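Local coordinates for penicillin-binding protein A (Mycobacterium tuberculosis, PDB 3UN7) that probably cross-links the peptidoglycan of the cell wall as a D,D-transpeptidase and probably takes part in regulating cell length, at residues Phe61-Tyr66 with Gln165-Trp169; Arg47-Glu53 with Ser151-Asn155. All coordinates share one frame. Residues are numbered along the deposited sequence.

Contact 1: Phe61-Tyr66 with Gln165-Trp169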
loop_
_atom_site.group_PDB
_atom_site.type_symbol
_atom_site.label_atom_id
_atom_site.label_comp_id
_atom_site.label_asym_id
_atom_site.label_seq_id
_atom_site.Cartn_x
_atom_site.Cartn_y
_atom_site.Cartn_z
ATOM N N PHE A 61 -17.852 -7.295 0.170
ATOM C CA PHE A 61 -19.317 -7.413 0.286
ATOM C C PHE A 61 -19.761 -8.849 0.468
ATOM O O PHE A 61 -19.006 -9.799 0.224
ATOM C CB PHE A 61 -20.051 -6.744 -0.899
ATOM C CG PHE A 61 -19.762 -7.368 -2.248
ATOM C CD1 PHE A 61 -20.409 -8.531 -2.655
ATOM C CD2 PHE A 61 -18.884 -6.756 -3.130
ATOM C CE1 PHE A 61 -20.165 -9.084 -3.912
ATOM C CE2 PHE A 61 -18.622 -7.311 -4.385
ATOM C CZ PHE A 61 -19.262 -8.470 -4.777
ATOM N N TYR A 62 -20.981 -9.012 0.949
ATOM C CA TYR A 62 -21.567 -10.321 1.040
ATOM C C TYR A 62 -22.958 -10.181 0.439
ATOM O O TYR A 62 -23.823 -9.488 0.991
ATOM C CB TYR A 62 -21.584 -10.776 2.501
ATOM C CG TYR A 62 -22.105 -12.171 2.763
ATOM C CD1 TYR A 62 -21.324 -13.282 2.479
ATOM C CD2 TYR A 62 -23.348 -12.375 3.371
ATOM C CE1 TYR A 62 -21.771 -14.566 2.742
ATOM C CE2 TYR A 62 -23.812 -13.667 3.640
ATOM C CZ TYR A 62 -23.011 -14.760 3.323
ATOM O OH TYR A 62 -23.427 -16.059 3.576
ATOM N N SER A 63 -23.150 -10.831 -0.704
ATOM C CA SER A 63 -24.300 -10.580 -1.569
ATOM C C SER A 63 -25.045 -11.859 -1.920
ATOM O O SER A 63 -24.428 -12.868 -2.251
ATOM C CB SER A 63 -23.819 -9.898 -2.858
ATOM O OG SER A 63 -24.828 -9.896 -3.859
ATOM N N LEU A 64 -26.375 -11.804 -1.861
ATOM C CA LEU A 64 -27.201 -12.930 -2.287
ATOM C C LEU A 64 -26.943 -13.350 -3.730
ATOM O O LEU A 64 -26.856 -14.548 -4.038
ATOM C CB LEU A 64 -28.676 -12.597 -2.117
ATOM C CG LEU A 64 -29.259 -12.666 -0.722
ATOM C CD1 LEU A 64 -30.672 -12.118 -0.751
ATOM C CD2 LEU A 64 -29.251 -14.108 -0.236
ATOM N N ARG A 65 -26.816 -12.393 -4.634
ATOM C CA ARG A 65 -26.618 -12.825 -6.006
ATOM C C ARG A 65 -25.182 -12.751 -6.524
ATOM O O ARG A 65 -24.845 -13.430 -7.492
ATOM C CB ARG A 65 -27.667 -12.226 -6.956
ATOM C CG ARG A 65 -27.332 -10.908 -7.575
ATOM C CD ARG A 65 -28.611 -10.154 -7.966
ATOM N NE ARG A 65 -29.496 -10.937 -8.824
ATOM C CZ ARG A 65 -29.426 -10.971 -10.152
ATOM N NH1 ARG A 65 -28.508 -10.268 -10.798
ATOM N NH2 ARG A 65 -30.278 -11.713 -10.833
ATOM N N TYR A 66 -24.327 -11.984 -5.850
ATOM C CA TYR A 66 -22.947 -11.829 -6.315
ATOM C C TYR A 66 -21.867 -12.457 -5.429
ATOM O O TYR A 66 -20.667 -12.289 -5.692
ATOM C CB TYR A 66 -22.650 -10.356 -6.642
ATOM C CG TYR A 66 -23.553 -9.862 -7.748
ATOM C CD1 TYR A 66 -24.641 -9.041 -7.465
ATOM C CD2 TYR A 66 -23.353 -10.274 -9.079
ATOM C CE1 TYR A 66 -25.498 -8.614 -8.475
ATOM C CE2 TYR A 66 -24.202 -9.856 -10.092
ATOM C CZ TYR A 66 -25.268 -9.022 -9.788
ATOM O OH TYR A 66 -26.132 -8.613 -10.776
ATOM N N GLN A 165 -29.460 -5.068 -6.284
ATOM C CA GLN A 165 -28.129 -5.636 -6.426
ATOM C C GLN A 165 -27.648 -5.541 -7.877
ATOM O O GLN A 165 -26.547 -5.056 -8.133
ATOM C CB GLN A 165 -28.116 -7.090 -5.977
ATOM C CG GLN A 165 -28.309 -7.320 -4.497
ATOM C CD GLN A 165 -28.544 -8.778 -4.227
ATOM O OE1 GLN A 165 -27.598 -9.533 -4.025
ATOM N NE2 GLN A 165 -29.802 -9.196 -4.269
ATOM N N ALA A 166 -28.471 -5.999 -8.822
ATOM C CA ALA A 166 -28.090 -6.012 -10.248
ATOM C C ALA A 166 -27.755 -4.632 -10.811
ATOM O O ALA A 166 -26.821 -4.490 -11.610
ATOM C CB ALA A 166 -29.168 -6.699 -11.092
ATOM N N GLN A 167 -28.521 -3.617 -10.401
ATOM C CA GLN A 167 -28.285 -2.247 -10.851
ATOM C C GLN A 167 -26.994 -1.677 -10.276
ATOM O O GLN A 167 -26.203 -1.093 -11.011
ATOM C CB GLN A 167 -29.481 -1.343 -10.548
ATOM C CG GLN A 167 -30.548 -1.382 -11.637
ATOM C CD GLN A 167 -31.889 -0.814 -11.192
ATOM O OE1 GLN A 167 -32.005 -0.233 -10.106
ATOM N NE2 GLN A 167 -32.918 -0.991 -12.030
ATOM N N ALA A 168 -26.764 -1.878 -8.975
ATOM C CA ALA A 168 -25.480 -1.508 -8.356
ATOM C C ALA A 168 -24.310 -2.194 -9.048
ATOM O O ALA A 168 -23.287 -1.569 -9.324
ATOM C CB ALA A 168 -25.471 -1.830 -6.864
ATOM N N TRP A 169 -24.472 -3.487 -9.318
ATOM C CA TRP A 169 -23.442 -4.274 -9.978
ATOM C C TRP A 169 -23.072 -3.684 -11.349
ATOM O O TRP A 169 -21.892 -3.531 -11.662
ATOM C CB TRP A 169 -23.902 -5.725 -10.122
ATOM C CG TRP A 169 -22.845 -6.648 -10.625
ATOM C CD1 TRP A 169 -22.777 -7.227 -11.866
ATOM C CD2 TRP A 169 -21.685 -7.086 -9.912
ATOM N NE1 TRP A 169 -21.647 -8.009 -11.956
ATOM C CE2 TRP A 169 -20.962 -7.939 -10.770
ATOM C CE3 TRP A 169 -21.189 -6.843 -8.622
ATOM C CZ2 TRP A 169 -19.770 -8.557 -10.380
ATOM C CZ3 TRP A 169 -19.999 -7.450 -8.242
ATOM C CH2 TRP A 169 -19.308 -8.301 -9.113
#

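Contact 2: Arg47-Glu53 with Ser151-Asn155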
loop_
_atom_site.group_PDB
_atom_site.type_symbol
_atom_site.label_atom_id
_atom_site.label_comp_id
_atom_site.label_asym_id
_atom_site.label_seq_id
_atom_site.Cartn_x
_atom_site.Cartn_y
_atom_site.Cartn_z
ATOM N N ARG A 47 -27.008 -8.159 5.944
ATOM C CA ARG A 47 -25.637 -7.727 6.210
ATOM C C ARG A 47 -25.588 -6.215 6.179
ATOM O O ARG A 47 -26.120 -5.600 5.239
ATOM C CB ARG A 47 -24.677 -8.297 5.157
ATOM C CG ARG A 47 -23.212 -8.313 5.558
ATOM C CD ARG A 47 -22.992 -9.195 6.772
ATOM N NE ARG A 47 -21.588 -9.443 7.083
ATOM C CZ ARG A 47 -21.157 -9.922 8.250
ATOM N NH1 ARG A 47 -22.021 -10.178 9.228
ATOM N NH2 ARG A 47 -19.854 -10.161 8.444
ATOM N N VAL A 48 -24.927 -5.625 7.179
ATOM C CA VAL A 48 -24.847 -4.166 7.320
ATOM C C VAL A 48 -23.388 -3.714 7.427
ATOM O O VAL A 48 -22.597 -4.338 8.137
ATOM C CB VAL A 48 -25.667 -3.674 8.542
ATOM C CG1 VAL A 48 -25.592 -2.145 8.682
ATOM C CG2 VAL A 48 -27.129 -4.091 8.393
ATOM N N TYR A 49 -23.048 -2.641 6.717
ATOM C CA TYR A 49 -21.694 -2.076 6.701
ATOM C C TYR A 49 -21.853 -0.643 7.158
ATOM O O TYR A 49 -22.252 0.205 6.351
ATOM C CB TYR A 49 -21.106 -2.129 5.273
ATOM C CG TYR A 49 -21.047 -3.544 4.740
ATOM C CD1 TYR A 49 -22.121 -4.099 4.047
ATOM C CD2 TYR A 49 -19.922 -4.346 4.964
ATOM C CE1 TYR A 49 -22.068 -5.415 3.563
ATOM C CE2 TYR A 49 -19.876 -5.665 4.512
ATOM C CZ TYR A 49 -20.944 -6.187 3.817
ATOM O OH TYR A 49 -20.869 -7.479 3.356
ATOM N N PRO A 50 -21.591 -0.370 8.449
ATOM C CA PRO A 50 -21.903 0.966 9.004
ATOM C C PRO A 50 -20.981 2.122 8.589
ATOM O O PRO A 50 -21.376 3.276 8.738
ATOM C CB PRO A 50 -21.847 0.742 10.525
ATOM C CG PRO A 50 -20.870 -0.356 10.708
ATOM C CD PRO A 50 -21.050 -1.274 9.482
ATOM N N ASN A 51 -19.780 1.834 8.078
ATOM C CA ASN A 51 -18.943 2.889 7.495
ATOM C C ASN A 51 -18.452 2.380 6.137
ATOM O O ASN A 51 -17.246 2.115 5.950
ATOM C CB ASN A 51 -17.788 3.272 8.435
ATOM C CG ASN A 51 -17.179 4.624 8.101
ATOM O OD1 ASN A 51 -17.488 5.224 7.068
ATOM N ND2 ASN A 51 -16.316 5.125 8.993
ATOM N N PRO A 52 -19.389 2.251 5.177
ATOM C CA PRO A 52 -19.225 1.282 4.088
ATOM C C PRO A 52 -18.102 1.596 3.091
ATOM O O PRO A 52 -17.284 0.717 2.816
ATOM C CB PRO A 52 -20.596 1.272 3.402
ATOM C CG PRO A 52 -21.217 2.601 3.737
ATOM C CD PRO A 52 -20.623 3.057 5.037
ATOM N N GLU A 53 -18.039 2.819 2.572
ATOM C CA GLU A 53 -17.023 3.151 1.550
ATOM C C GLU A 53 -15.611 3.088 2.136
ATOM O O GLU A 53 -14.670 2.573 1.500
ATOM C CB GLU A 53 -17.280 4.525 0.899
ATOM C CG GLU A 53 -18.606 4.618 0.153
ATOM C CD GLU A 53 -18.729 5.862 -0.727
ATOM O OE1 GLU A 53 -17.751 6.632 -0.847
ATOM O OE2 GLU A 53 -19.818 6.070 -1.314
ATOM N N SER A 151 -14.282 4.513 -3.630
ATOM C CA SER A 151 -14.743 3.238 -3.094
ATOM C C SER A 151 -16.229 3.111 -3.415
ATOM O O SER A 151 -16.757 3.894 -4.199
ATOM C CB SER A 151 -14.473 3.164 -1.596
ATOM O OG SER A 151 -14.599 1.832 -1.120
ATOM N N TYR A 152 -16.898 2.128 -2.825
ATOM C CA TYR A 152 -18.297 1.851 -3.118
ATOM C C TYR A 152 -18.986 1.453 -1.823
ATOM O O TYR A 152 -18.328 1.205 -0.816
ATOM C CB TYR A 152 -18.416 0.715 -4.137
ATOM C CG TYR A 152 -18.008 -0.618 -3.580
ATOM C CD1 TYR A 152 -18.971 -1.530 -3.125
ATOM C CD2 TYR A 152 -16.660 -0.961 -3.460
ATOM C CE1 TYR A 152 -18.601 -2.745 -2.567
ATOM C CE2 TYR A 152 -16.284 -2.178 -2.913
ATOM C CZ TYR A 152 -17.257 -3.059 -2.464
ATOM O OH TYR A 152 -16.878 -4.271 -1.936
ATOM N N ASP A 153 -20.303 1.349 -1.868
ATOM C CA ASP A 153 -21.075 1.010 -0.676
ATOM C C ASP A 153 -21.501 -0.470 -0.709
ATOM O O ASP A 153 -22.419 -0.826 -1.439
ATOM C CB ASP A 153 -22.286 1.946 -0.602
ATOM C CG ASP A 153 -23.178 1.667 0.584
ATOM O OD1 ASP A 153 -22.872 0.762 1.384
ATOM O OD2 ASP A 153 -24.192 2.388 0.725
ATOM N N PRO A 154 -20.829 -1.342 0.078
ATOM C CA PRO A 154 -21.230 -2.759 0.095
ATOM C C PRO A 154 -22.670 -3.001 0.522
ATOM O O PRO A 154 -23.187 -4.068 0.252
ATOM C CB PRO A 154 -20.258 -3.388 1.111
ATOM C CG PRO A 154 -19.044 -2.485 1.038
ATOM C CD PRO A 154 -19.661 -1.113 0.950
ATOM N N ASN A 155 -23.318 -2.016 1.153
ATOM C CA ASN A 155 -24.739 -2.159 1.525
ATOM C C ASN A 155 -25.616 -2.371 0.309
ATOM O O ASN A 155 -26.648 -3.034 0.389
ATOM C CB ASN A 155 -25.243 -0.959 2.331
ATOM C CG ASN A 155 -24.634 -0.913 3.710
ATOM O OD1 ASN A 155 -24.910 -1.785 4.540
ATOM N ND2 ASN A 155 -23.767 0.080 3.956
HETATM O O HOH W 1 -27.205 -3.335 4.558
HETATM O O HOH W 2 -15.845 6.987 -3.371
#

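Contact 1: Phe61-Tyr66 with Gln165-Trp169
Both hydrogen bonds between the turn after strand 62-63 and helix 162-174 end on one atom, Q165 OE1. It accepts from S63 OG (2.8 Å) and from the backbone amide R65 N (3.0 Å, with an N-H...O angle of 161°). S63 OG in turn accepts from the amide Y66 N at 2.9 Å, three residues on, which makes an ST motif, and it also lies in a weak hydrogen bond with L157 O. The turn's amides at R65 and Y66 are therefore satisfied by side chains, one from the helix and one from the turn itself. The amide end of Q165 is also engaged, NE2 making a weak hydrogen bond to the carbonyl of N161.

Beside these hydrogen bonds the Y66 ring lies against the helix, in an offset stack with the five-membered ring of W169 (centroids 3.9 Å apart, planes at 12°). Its hydroxyl reaches A166, with Y66 OH 3.3 Å from A166 CA, and takes a hydrogen bond from R65 NH1 (2.9 Å). F61 extends the aromatic contact, its CZ 3.7 Å from W169 CZ3. Strands 62-63 and 67-68 form a two-stranded antiparallel hairpin of the N-terminal dimerisation region, whose turn packs on this helix of the transpeptidase region, while F61 also touches P154 and L157 of the short helix 154-157 and A168 rests on that same helix.

Contact 2: Arg47-Glu53 with Ser151-Asn155
N155 uses both ends of its carboxamide on the backbone of Y49: OD1 accepts from Y49 N at 3.0 Å, and ND2 donates to Y49 O at 2.8 Å, so the side chain pairs with both polar main-chain groups of that residue. A water extends the link, donating to R47 O (2.6 Å) and N155 OD1 (2.8 Å). At the far end S151 OG donates to E53 O at 2.7 Å, and a second water bridges S151 N (2.9 Å) and E53 OE1 (3.2 Å).

D153 is the N-cap of the short, weakly bonded helix that starts at about P154. Its OD1 accepts from N155 N and from N155 ND2, both at 2.8 Å, which braces the carboxamide facing Y49. The contact joins the N-terminal region's edge strand 45-48 and the start of helix 52-59 to the segment leaving strand 143-149, an edge strand of the five-stranded transpeptidase sheet.

Prolines fill the space between. P154 CB sits over the face of the Y49 ring, 3.6 Å from its centroid, in a CH-pi contact, and P52 CB lies 3.5 Å from P154 CD. E53 CA approaches Y152 O at 3.3 Å as a CA-H...O contact. A56, further along helix 52-59, touches S151, Y152 and P154.

In the fold
The centres of contacts 1 and 2 lie about 12 Å apart, on the same side of the chain's centre, and the two contacts touch: Y49 OH is 2.9 Å from Y62 N, and F61 CD2 is 3.4 Å from Y152 OH. Along the chain the segments run 47-53, 61-66, 151-155, 165-169, so the pairings alternate. Helix 52-59 leads into strand 62-63 on one side, and helix 154-157 precedes helix 162-174 on the other. Both contacts join the dimerisation region to the transpeptidase region, so segments 151-155 and 165-169 of the latter lie against the N-terminal region, away from S193, the probable acyl-ester nucleophile.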